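Cellulose binding domain-containing protein (Clostridium clariflavum, PDB 4B96) probably binds cellulose through this calcium-containing family 3b carbohydrate-binding module, the C-terminal part of a membrane protein of a biomass-sensing system. Local coordinates at residues A[68-74]-A[86-92]; A[21-27]-A[40-46]. All blocks are in the same frame, centred on the assembly; numbering follows the deposited sequence.

Contact 1. Residues A[68-74]-A[86-92]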
ATOM      1  N   ASP A  68      12.091  15.759  19.376  1.00 30.49           N
ATOM      2  CA  ASP A  68      12.280  15.401  17.944  1.00 28.79           C
ATOM      3  C   ASP A  68      11.099  14.765  17.248  1.00 28.53           C
ATOM      4  O   ASP A  68      11.098  14.714  16.021  1.00 28.84           O
ATOM      5  CB  ASP A  68      13.505  14.504  17.743  1.00 28.94           C
ATOM      6  CG  ASP A  68      14.809  15.201  18.179  1.00 38.19           C
ATOM      7  OD1 ASP A  68      14.788  16.442  18.327  1.00 36.70           O
ATOM      8  OD2 ASP A  68      15.853  14.525  18.349  1.00 42.73           O
ATOM      9  N   VAL A  69      10.139  14.224  18.001  1.00 27.58           N
ATOM     10  CA  VAL A  69       9.029  13.504  17.407  1.00 23.48           C
ATOM     11  C   VAL A  69       7.758  14.306  17.723  1.00 27.20           C
ATOM     12  O   VAL A  69       7.520  14.615  18.888  1.00 26.87           O
ATOM     13  CB  VAL A  69       8.881  12.099  17.979  1.00 20.83           C
ATOM     14  CG1 VAL A  69       7.686  11.395  17.278  1.00 18.92           C
ATOM     15  CG2 VAL A  69      10.169  11.274  17.759  1.00 21.91           C
ATOM     16  N   LYS A  70       6.987  14.695  16.705  1.00 23.39           N
ATOM     17  CA  LYS A  70       5.814  15.567  16.910  1.00 23.27           C
ATOM     18  C   LYS A  70       4.549  14.863  16.452  1.00 24.56           C
ATOM     19  O   LYS A  70       4.604  14.057  15.529  1.00 23.98           O
ATOM     20  CB  LYS A  70       5.975  16.868  16.095  1.00 22.21           C
ATOM     21  CG  LYS A  70       7.260  17.661  16.448  1.00 28.53           C
ATOM     22  CD  LYS A  70       7.257  18.065  17.901  1.00 31.83           C
ATOM     23  CE  LYS A  70       8.354  19.098  18.202  1.00 42.34           C
ATOM     24  NZ  LYS A  70       8.409  19.327  19.699  1.00 45.97           N
ATOM     25  N   GLY A  71       3.410  15.173  17.068  1.00 22.98           N
ATOM     26  CA  GLY A  71       2.184  14.519  16.658  1.00 20.10           C
ATOM     27  C   GLY A  71       1.034  15.521  16.625  1.00 23.71           C
ATOM     28  O   GLY A  71       0.933  16.377  17.494  1.00 24.25           O
ATOM     29  N   LYS A  72       0.167  15.421  15.629  1.00 20.46           N
ATOM     30  CA  LYS A  72      -1.024  16.273  15.604  1.00 21.36           C
ATOM     31  C   LYS A  72      -2.168  15.464  14.992  1.00 22.24           C
ATOM     32  O   LYS A  72      -1.955  14.676  14.049  1.00 19.15           O
ATOM     33  CB  LYS A  72      -0.735  17.474  14.715  1.00 21.28           C
ATOM     34  CG  LYS A  72      -1.860  18.488  14.630  1.00 30.72           C
ATOM     35  CD  LYS A  72      -1.281  19.713  13.878  1.00 41.70           C
ATOM     36  CE  LYS A  72      -2.256  20.890  13.731  1.00 50.02           C
ATOM     37  NZ  LYS A  72      -3.426  20.710  14.615  1.00 53.88           N
ATOM     38  N   VAL A  73      -3.386  15.646  15.507  1.00 21.60           N
ATOM     39  CA  VAL A  73      -4.535  14.922  14.931  1.00 19.06           C
ATOM     40  C   VAL A  73      -5.226  15.824  13.899  1.00 23.82           C
ATOM     41  O   VAL A  73      -5.425  17.037  14.152  1.00 22.06           O
ATOM     42  CB  VAL A  73      -5.511  14.522  16.067  1.00 22.10           C
ATOM     43  CG1 VAL A  73      -6.849  13.970  15.510  1.00 23.00           C
ATOM     44  CG2 VAL A  73      -4.812  13.485  16.992  1.00 19.93           C
ATOM     45  N   TYR A  74      -5.599  15.234  12.762  1.00 21.37           N
ATOM     46  CA  TYR A  74      -6.306  15.962  11.692  1.00 24.69           C
ATOM     47  C   TYR A  74      -7.607  15.264  11.361  1.00 24.12           C
ATOM     48  O   TYR A  74      -7.704  14.025  11.437  1.00 20.50           O
ATOM     49  CB  TYR A  74      -5.433  15.977  10.401  1.00 20.47           C
ATOM     50  CG  TYR A  74      -4.145  16.712  10.547  1.00 27.11           C
ATOM     51  CD1 TYR A  74      -3.001  16.058  11.040  1.00 24.18           C
ATOM     52  CD2 TYR A  74      -4.054  18.072  10.203  1.00 25.75           C
ATOM     53  CE1 TYR A  74      -1.814  16.738  11.146  1.00 23.04           C
ATOM     54  CE2 TYR A  74      -2.863  18.766  10.348  1.00 32.25           C
ATOM     55  CZ  TYR A  74      -1.746  18.062  10.817  1.00 29.37           C
ATOM     56  OH  TYR A  74      -0.550  18.691  10.955  1.00 29.41           O
ATOM     57  N   LEU A  86      -3.894  10.535  13.299  1.00 19.27           N
ATOM     58  CA  LEU A  86      -2.744  11.128  13.952  1.00 19.80           C
ATOM     59  C   LEU A  86      -1.637  11.135  12.897  1.00 20.70           C
ATOM     60  O   LEU A  86      -1.387  10.117  12.237  1.00 17.83           O
ATOM     61  CB  LEU A  86      -2.273  10.244  15.101  1.00 15.39           C
ATOM     62  CG  LEU A  86      -0.871  10.532  15.682  1.00 17.87           C
ATOM     63  CD1 LEU A  86      -0.898  11.806  16.482  1.00 22.85           C
ATOM     64  CD2 LEU A  86      -0.411   9.361  16.574  1.00 16.58           C
ATOM     65  N   GLU A  87      -0.993  12.288  12.735  1.00 15.73           N
ATOM     66  CA  GLU A  87       0.187  12.357  11.921  1.00 17.31           C
ATOM     67  C   GLU A  87       1.452  12.595  12.754  1.00 18.62           C
ATOM     68  O   GLU A  87       1.584  13.635  13.476  1.00 17.89           O
ATOM     69  CB  GLU A  87       0.037  13.508  10.942  1.00 22.05           C
ATOM     70  CG  GLU A  87       1.221  13.530   9.962  1.00 18.44           C
ATOM     71  CD  GLU A  87       0.905  14.425   8.791  1.00 27.01           C
ATOM     72  OE1 GLU A  87       0.298  13.938   7.774  1.00 26.71           O
ATOM     73  OE2 GLU A  87       1.250  15.635   8.897  1.00 25.23           O
ATOM     74  N   VAL A  88       2.379  11.662  12.647  1.00 17.23           N
ATOM     75  CA  VAL A  88       3.672  11.748  13.339  1.00 16.45           C
ATOM     76  C   VAL A  88       4.731  12.299  12.360  1.00 20.91           C
ATOM     77  O   VAL A  88       4.852  11.799  11.246  1.00 19.13           O
ATOM     78  CB  VAL A  88       4.117  10.367  13.846  1.00 17.79           C
ATOM     79  CG1 VAL A  88       5.509  10.456  14.540  1.00 19.00           C
ATOM     80  CG2 VAL A  88       3.052   9.812  14.882  1.00 15.52           C
ATOM     81  N   THR A  89       5.477  13.316  12.795  1.00 22.95           N
ATOM     82  CA  THR A  89       6.521  13.905  11.991  1.00 20.59           C
ATOM     83  C   THR A  89       7.761  14.021  12.890  1.00 23.78           C
ATOM     84  O   THR A  89       7.679  13.745  14.094  1.00 21.49           O
ATOM     85  CB  THR A  89       6.123  15.313  11.491  1.00 21.84           C
ATOM     86  OG1 THR A  89       5.688  16.106  12.608  1.00 22.40           O
ATOM     87  CG2 THR A  89       4.976  15.239  10.431  1.00 21.83           C
ATOM     88  N   PHE A  90       8.897  14.383  12.286  1.00 20.37           N
ATOM     89  CA  PHE A  90      10.203  14.374  12.957  1.00 22.40           C
ATOM     90  C   PHE A  90      10.903  15.647  12.691  1.00 25.72           C
ATOM     91  O   PHE A  90      10.997  16.042  11.528  1.00 23.73           O
ATOM     92  CB  PHE A  90      11.053  13.237  12.382  1.00 21.17           C
ATOM     93  CG  PHE A  90      10.394  11.927  12.551  1.00 23.61           C
ATOM     94  CD1 PHE A  90       9.475  11.462  11.580  1.00 20.76           C
ATOM     95  CD2 PHE A  90      10.609  11.189  13.708  1.00 24.06           C
ATOM     96  CE1 PHE A  90       8.794  10.232  11.739  1.00 25.76           C
ATOM     97  CE2 PHE A  90       9.928   9.951  13.889  1.00 22.70           C
ATOM     98  CZ  PHE A  90       9.041   9.463  12.876  1.00 24.10           C
ATOM     99  N   GLU A  91      11.476  16.250  13.730  1.00 28.28           N
ATOM    100  CA  GLU A  91      12.278  17.457  13.557  1.00 31.47           C
ATOM    101  C   GLU A  91      13.684  17.088  13.204  1.00 33.46           C
ATOM    102  O   GLU A  91      14.441  17.920  12.728  1.00 33.42           O
ATOM    103  CB  GLU A  91      12.332  18.260  14.864  1.00 35.90           C
ATOM    104  CG  GLU A  91      10.978  18.692  15.378  1.00 50.43           C
ATOM    105  CD  GLU A  91      10.485  19.981  14.753  1.00 66.51           C
ATOM    106  OE1 GLU A  91      10.929  20.296  13.621  1.00 74.31           O
ATOM    107  OE2 GLU A  91       9.663  20.688  15.399  1.00 70.16           O
ATOM    108  N   LYS A  92      14.062  15.851  13.496  1.00 31.50           N
ATOM    109  CA  LYS A  92      15.436  15.398  13.294  1.00 34.87           C
ATOM    110  C   LYS A  92      15.459  13.879  13.231  1.00 28.65           C
ATOM    111  O   LYS A  92      14.618  13.210  13.855  1.00 28.49           O
ATOM    112  CB  LYS A  92      16.335  15.855  14.469  1.00 42.67           C
ATOM    113  CG  LYS A  92      17.790  15.653  14.173  1.00 57.31           C
ATOM    114  CD  LYS A  92      18.607  15.220  15.409  1.00 66.90           C
ATOM    115  CE  LYS A  92      18.263  13.775  15.806  1.00 66.97           C
ATOM    116  NZ  LYS A  92      19.375  13.155  16.548  1.00 64.57           N
TER
HETATM  117  O   HOH W   1       1.788  17.141  11.034  1.00 25.63           O

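Contact 2. Residues A[21-27]-A[40-46]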
ATOM      1  N   ILE A  21      -4.449   4.639  22.778  1.00 20.88           N
ATOM      2  CA  ILE A  21      -4.232   3.979  21.527  1.00 18.08           C
ATOM      3  C   ILE A  21      -2.711   3.955  21.304  1.00 22.77           C
ATOM      4  O   ILE A  21      -2.056   4.996  21.449  1.00 18.23           O
ATOM      5  CB  ILE A  21      -4.943   4.744  20.380  1.00 18.55           C
ATOM      6  CG1 ILE A  21      -6.463   4.457  20.461  1.00 21.18           C
ATOM      7  CG2 ILE A  21      -4.370   4.265  18.981  1.00 15.62           C
ATOM      8  CD1 ILE A  21      -7.288   5.338  19.450  1.00 20.34           C
ATOM      9  N   ARG A  22      -2.132   2.785  21.013  1.00 20.20           N
ATOM     10  CA  ARG A  22      -0.671   2.738  20.778  1.00 19.78           C
ATOM     11  C   ARG A  22      -0.379   2.731  19.304  1.00 20.75           C
ATOM     12  O   ARG A  22      -0.824   1.824  18.574  1.00 20.75           O
ATOM     13  CB  ARG A  22      -0.048   1.524  21.475  1.00 17.77           C
ATOM     14  CG  ARG A  22      -0.226   1.648  22.989  1.00 20.54           C
ATOM     15  CD  ARG A  22       0.764   2.727  23.568  1.00 24.00           C
ATOM     16  NE  ARG A  22       2.176   2.403  23.331  1.00 22.98           N
ATOM     17  CZ  ARG A  22       2.887   1.618  24.119  1.00 22.52           C
ATOM     18  NH1 ARG A  22       2.325   1.087  25.199  1.00 21.01           N
ATOM     19  NH2 ARG A  22       4.156   1.336  23.815  1.00 23.08           N
ATOM     20  N   TRP A  23       0.298   3.765  18.831  1.00 21.02           N
ATOM     21  CA  TRP A  23       0.593   3.835  17.400  1.00 17.61           C
ATOM     22  C   TRP A  23       1.986   3.284  17.044  1.00 16.94           C
ATOM     23  O   TRP A  23       2.457   3.468  15.909  1.00 18.68           O
ATOM     24  CB  TRP A  23       0.422   5.265  16.932  1.00 18.77           C
ATOM     25  CG  TRP A  23       1.049   6.321  17.894  1.00 17.05           C
ATOM     26  CD1 TRP A  23       0.396   7.073  18.879  1.00 16.43           C
ATOM     27  CD2 TRP A  23       2.427   6.697  17.943  1.00 18.50           C
ATOM     28  NE1 TRP A  23       1.313   7.919  19.491  1.00 19.10           N
ATOM     29  CE2 TRP A  23       2.564   7.683  18.952  1.00 19.50           C
ATOM     30  CE3 TRP A  23       3.569   6.292  17.221  1.00 17.11           C
ATOM     31  CZ2 TRP A  23       3.803   8.267  19.255  1.00 19.82           C
ATOM     32  CZ3 TRP A  23       4.795   6.869  17.510  1.00 18.33           C
ATOM     33  CH2 TRP A  23       4.904   7.861  18.535  1.00 20.86           C
ATOM     34  N   ASP A  24       2.658   2.633  18.000  1.00 15.72           N
ATOM     35  CA  ASP A  24       4.086   2.246  17.829  1.00 15.90           C
ATOM     36  C   ASP A  24       4.428   1.668  16.455  1.00 19.83           C
ATOM     37  O   ASP A  24       3.774   0.680  15.981  1.00 18.38           O
ATOM     38  CB  ASP A  24       4.460   1.116  18.766  1.00 17.49           C
ATOM     39  CG  ASP A  24       4.293   1.498  20.243  1.00 26.04           C
ATOM     40  OD1 ASP A  24       3.635   2.541  20.539  1.00 26.15           O
ATOM     41  OD2 ASP A  24       4.818   0.730  21.069  1.00 26.39           O
ATOM     42  N   PHE A  25       5.492   2.178  15.867  1.00 18.65           N
ATOM     43  CA  PHE A  25       5.915   1.673  14.570  1.00 17.00           C
ATOM     44  C   PHE A  25       7.422   1.609  14.445  1.00 20.13           C
ATOM     45  O   PHE A  25       8.167   2.243  15.232  1.00 19.64           O
ATOM     46  CB  PHE A  25       5.318   2.497  13.431  1.00 12.04           C
ATOM     47  CG  PHE A  25       5.700   3.961  13.450  1.00 16.33           C
ATOM     48  CD1 PHE A  25       6.864   4.398  12.799  1.00 16.83           C
ATOM     49  CD2 PHE A  25       4.831   4.920  14.028  1.00 15.81           C
ATOM     50  CE1 PHE A  25       7.216   5.753  12.779  1.00 18.34           C
ATOM     51  CE2 PHE A  25       5.156   6.290  13.990  1.00 18.28           C
ATOM     52  CZ  PHE A  25       6.381   6.700  13.401  1.00 17.26           C
ATOM     53  N   VAL A  26       7.844   0.811  13.466  1.00 19.23           N
ATOM     54  CA  VAL A  26       9.238   0.749  13.068  1.00 18.19           C
ATOM     55  C   VAL A  26       9.283   1.045  11.573  1.00 18.84           C
ATOM     56  O   VAL A  26       8.582   0.427  10.781  1.00 21.55           O
ATOM     57  CB  VAL A  26       9.820  -0.666  13.290  1.00 18.32           C
ATOM     58  CG1 VAL A  26      11.318  -0.713  12.858  1.00 24.44           C
ATOM     59  CG2 VAL A  26       9.658  -1.071  14.760  1.00 22.04           C
ATOM     60  N   ILE A  27      10.051   2.043  11.180  0.53 19.47           N
ATOM     61  CA  ILE A  27      10.262   2.253   9.755  0.53 18.52           C
ATOM     62  C   ILE A  27      11.573   1.608   9.459  0.53 19.38           C
ATOM     63  O   ILE A  27      12.583   1.968  10.070  0.53 20.14           O
ATOM     64  CB  ILE A  27      10.453   3.710   9.398  0.53 19.24           C
ATOM     65  CG1 ILE A  27       9.233   4.545   9.762  0.53 20.77           C
ATOM     66  CG2 ILE A  27      10.814   3.866   7.887  0.53 18.06           C
ATOM     67  CD1 ILE A  27       9.492   5.987   9.546  0.53 22.14           C
ATOM     68  N   VAL A  40       9.445  12.943   6.313  1.00 20.82           N
ATOM     69  CA  VAL A  40       8.612  11.774   6.465  1.00 19.92           C
ATOM     70  C   VAL A  40       7.446  12.017   7.383  1.00 23.36           C
ATOM     71  O   VAL A  40       7.605  12.560   8.458  1.00 23.57           O
ATOM     72  CB  VAL A  40       9.451  10.591   7.005  1.00 22.95           C
ATOM     73  CG1 VAL A  40       8.583   9.415   7.438  1.00 24.35           C
ATOM     74  CG2 VAL A  40      10.470  10.169   5.932  1.00 20.79           C
ATOM     75  N   LYS A  41       6.248  11.633   6.948  1.00 18.62           N
ATOM     76  CA  LYS A  41       5.064  11.654   7.818  1.00 16.29           C
ATOM     77  C   LYS A  41       4.521  10.232   7.949  1.00 19.13           C
ATOM     78  O   LYS A  41       4.493   9.451   6.952  1.00 21.12           O
ATOM     79  CB  LYS A  41       3.968  12.488   7.109  1.00 18.90           C
ATOM     80  CG  LYS A  41       4.271  13.938   7.065  1.00 22.62           C
ATOM     81  CD  LYS A  41       3.318  14.702   6.159  1.00 24.81           C
ATOM     82  CE  LYS A  41       3.860  16.161   5.998  1.00 43.67           C
ATOM     83  NZ  LYS A  41       2.862  17.112   5.386  1.00 45.08           N
ATOM     84  N   VAL A  42       4.003   9.898   9.123  1.00 17.49           N
ATOM     85  CA  VAL A  42       3.398   8.593   9.317  1.00 15.11           C
ATOM     86  C   VAL A  42       1.996   8.831   9.869  1.00 20.33           C
ATOM     87  O   VAL A  42       1.830   9.692  10.766  1.00 18.95           O
ATOM     88  CB  VAL A  42       4.234   7.756  10.316  1.00 15.68           C
ATOM     89  CG1 VAL A  42       3.649   6.340  10.541  1.00 14.77           C
ATOM     90  CG2 VAL A  42       5.683   7.626   9.816  1.00 16.00           C
ATOM     91  N   ARG A  43       0.988   8.090   9.347  1.00 16.43           N
ATOM     92  CA  ARG A  43      -0.386   8.307   9.808  1.00 18.44           C
ATOM     93  C   ARG A  43      -1.006   7.081  10.420  1.00 20.64           C
ATOM     94  O   ARG A  43      -0.888   6.002   9.850  1.00 15.37           O
ATOM     95  CB  ARG A  43      -1.287   8.774   8.657  1.00 16.27           C
ATOM     96  CG  ARG A  43      -0.910  10.209   8.206  1.00 19.94           C
ATOM     97  CD  ARG A  43      -1.753  10.642   7.011  1.00 18.07           C
ATOM     98  NE  ARG A  43      -1.207  11.931   6.583  1.00 21.07           N
ATOM     99  CZ  ARG A  43      -1.605  12.617   5.517  1.00 28.09           C
ATOM    100  NH1 ARG A  43      -2.551  12.147   4.737  1.00 27.60           N
ATOM    101  NH2 ARG A  43      -1.033  13.779   5.229  1.00 26.42           N
ATOM    102  N   TYR A  44      -1.687   7.274  11.554  1.00 18.43           N
ATOM    103  CA  TYR A  44      -2.480   6.243  12.216  1.00 17.25           C
ATOM    104  C   TYR A  44      -3.938   6.712  12.120  1.00 18.79           C
ATOM    105  O   TYR A  44      -4.303   7.778  12.642  1.00 17.05           O
ATOM    106  CB  TYR A  44      -2.050   6.117  13.673  1.00 15.78           C
ATOM    107  CG  TYR A  44      -2.764   4.958  14.387  1.00 17.21           C
ATOM    108  CD1 TYR A  44      -4.088   5.105  14.850  1.00 13.09           C
ATOM    109  CD2 TYR A  44      -2.125   3.710  14.554  1.00 15.84           C
ATOM    110  CE1 TYR A  44      -4.747   4.017  15.471  1.00 14.04           C
ATOM    111  CE2 TYR A  44      -2.762   2.605  15.171  1.00 15.93           C
ATOM    112  CZ  TYR A  44      -4.068   2.774  15.641  1.00 16.69           C
ATOM    113  OH  TYR A  44      -4.747   1.725  16.215  1.00 15.17           O
ATOM    114  N   TYR A  45      -4.766   5.959  11.427  1.00 16.70           N
ATOM    115  CA  TYR A  45      -6.159   6.360  11.200  1.00 16.14           C
ATOM    116  C   TYR A  45      -7.060   5.812  12.260  1.00 18.80           C
ATOM    117  O   TYR A  45      -7.012   4.600  12.562  1.00 16.45           O
ATOM    118  CB  TYR A  45      -6.639   5.806   9.879  1.00 15.55           C
ATOM    119  CG  TYR A  45      -5.831   6.384   8.758  1.00 18.84           C
ATOM    120  CD1 TYR A  45      -6.235   7.572   8.151  1.00 19.17           C
ATOM    121  CD2 TYR A  45      -4.687   5.736   8.304  1.00 19.28           C
ATOM    122  CE1 TYR A  45      -5.507   8.130   7.162  1.00 22.03           C
ATOM    123  CE2 TYR A  45      -3.940   6.276   7.238  1.00 20.43           C
ATOM    124  CZ  TYR A  45      -4.346   7.465   6.701  1.00 22.96           C
ATOM    125  OH  TYR A  45      -3.638   8.049   5.688  1.00 22.76           O
ATOM    126  N   PHE A  46      -7.914   6.679  12.805  1.00 18.58           N
ATOM    127  CA  PHE A  46      -8.858   6.247  13.825  1.00 20.23           C
ATOM    128  C   PHE A  46     -10.152   7.046  13.754  1.00 22.39           C
ATOM    129  O   PHE A  46     -10.239   8.116  13.099  1.00 21.59           O
ATOM    130  CB  PHE A  46      -8.206   6.306  15.207  1.00 16.32           C
ATOM    131  CG  PHE A  46      -7.901   7.704  15.677  1.00 17.51           C
ATOM    132  CD1 PHE A  46      -6.746   8.397  15.227  1.00 18.34           C
ATOM    133  CD2 PHE A  46      -8.745   8.344  16.612  1.00 20.97           C
ATOM    134  CE1 PHE A  46      -6.435   9.693  15.675  1.00 19.32           C
ATOM    135  CE2 PHE A  46      -8.429   9.660  17.068  1.00 20.70           C
ATOM    136  CZ  PHE A  46      -7.309  10.340  16.588  1.00 19.15           C
TER

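Contact 1. Residues A[68-74]-A[86-92]
Start with the backbone, because its five hydrogen bonds are the ones formed directly between the segments. Residues 69-74 and 86-90 are the two strands of an antiparallel beta hairpin, and the peptide groups that face the partner strand satisfy one another. Lys-70 and Thr-89 form a hydrogen-bonded pair: Lys-70 N gives to Thr-89 O (2.9 Å) and Thr-89 N returns to Lys-70 O (3.0 Å). Two residues on, Lys-72 N gives to Glu-87 O (3.1 Å) and Glu-87 N to Lys-72 O (2.9 Å). A fifth bond, Glu-91 N to Asp-68 O (2.8 Å), continues the pairing just past the strand ends. Gly-71 faces Val-88 in a non-hydrogen-bonded pair, where Gly-71 CA comes 3.4 Å from Glu-87 O in a CA-H...O contact.

Charged side chains find their partners in different places. Glu-87 OE2 accepts from a water at 2.7 Å, which also lies 2.8 Å from Tyr-74 OH, while Glu-87 OE1 forms a salt bridge with Arg-43 on the next strand. Asp-68 OD2 and Lys-92 NZ are 4.2 Å apart, too far for a salt bridge; they bond instead to Asp-64 N and Leu-62 O respectively.

Lys-70, Lys-72, Glu-87 and Thr-89 share one face; Val-69, Val-73, Leu-86, Val-88 and Phe-90 make the other apolar, with Val-69 CG1 3.6 Å from Val-88 CG1. This is the inner side of the beta sandwich, where Leu-86 packs on Phe-55 and Trp-23 of the opposite sheet and Phe-90 on Phe-25. Strand 69-75 is outermost in its sheet within this chain, and strand 83-90 joins it to strand 40-47.

Contact 2. Residues A[21-27]-A[40-46]
This is a face-to-face contact between the two sheets of a beta sandwich, the fold of family 3 carbohydrate-binding modules, and it lies almost at the centre of the chain. Residues 21-27 belong to one sheet and 40-46 to the other. The short axes of strands 25-27 and 40-46 approach to 10.4 Å at their closest, with N-to-C directions 149° apart, roughly antiparallel. No hydrogen bond crosses the gap; the contact is made almost entirely by side chains.

On the second strand Val-40, Val-42, Tyr-44 and Phe-46 point inward, while Lys-41 and Arg-43 point away; these two form salt bridges with Asp-142 and Glu-87 respectively. Opposite them, Ile-21, Phe-25 and Ile-27 point in. The backbones come closest at Trp-23, whose CA is 6.5 Å from Tyr-44 CA. There the first strand is interrupted at 23-24, and Trp-23 CB touches Tyr-44 CD2 at 3.8 Å while the indole leads away to meet the Phe-55 ring, their planes about 10° apart. Tyr-44 also receives Ile-21, with Ile-21 CG2 3.5 Å from Tyr-44 CE1. On the outer side of the break, Arg-22 and Asp-24 form a salt bridge (Arg-22 NH2 to Asp-24 OD2, 2.9 Å).

Toward one end Ile-27 CD1 reaches both Val-40 CG1 (4.1 Å) and Val-42 CG2 (4.2 Å). At the other, Ile-21 CD1 approaches Phe-46 CD2 at 4.4 Å, and Phe-46 also packs on Asp-120, a calcium ligand, so the apolar interior runs up to the metal site. Between these ends, Val-42 CG1 sits over the face of Phe-25 in a CH-pi contact, 3.9 Å from the ring centroid and 13° off its normal.

Overall arrangement
Contact 2 comes first along the chain and closes before contact 1 opens; their centres lie 9 Å apart. They represent the two ways this beta sandwich is held together: contact 1 pairs neighbouring strands within one sheet, whereas contact 2 packs that sheet against the other. Across the shared sheet the order is 69-75, 83-90, 40-47, so the link is the adjacent pair 83-90 and 40-47. Besides the salt bridge already described, Val-88 N probably bonds to Val-42 O (2.8 Å). Inside, Leu-86 CD2 lies 3.3 Å from Trp-23 CD1, so both contacts feed one apolar interior. The 40-46 strand leads directly to calcium ligand Lys-47, tying this framework to the metal site.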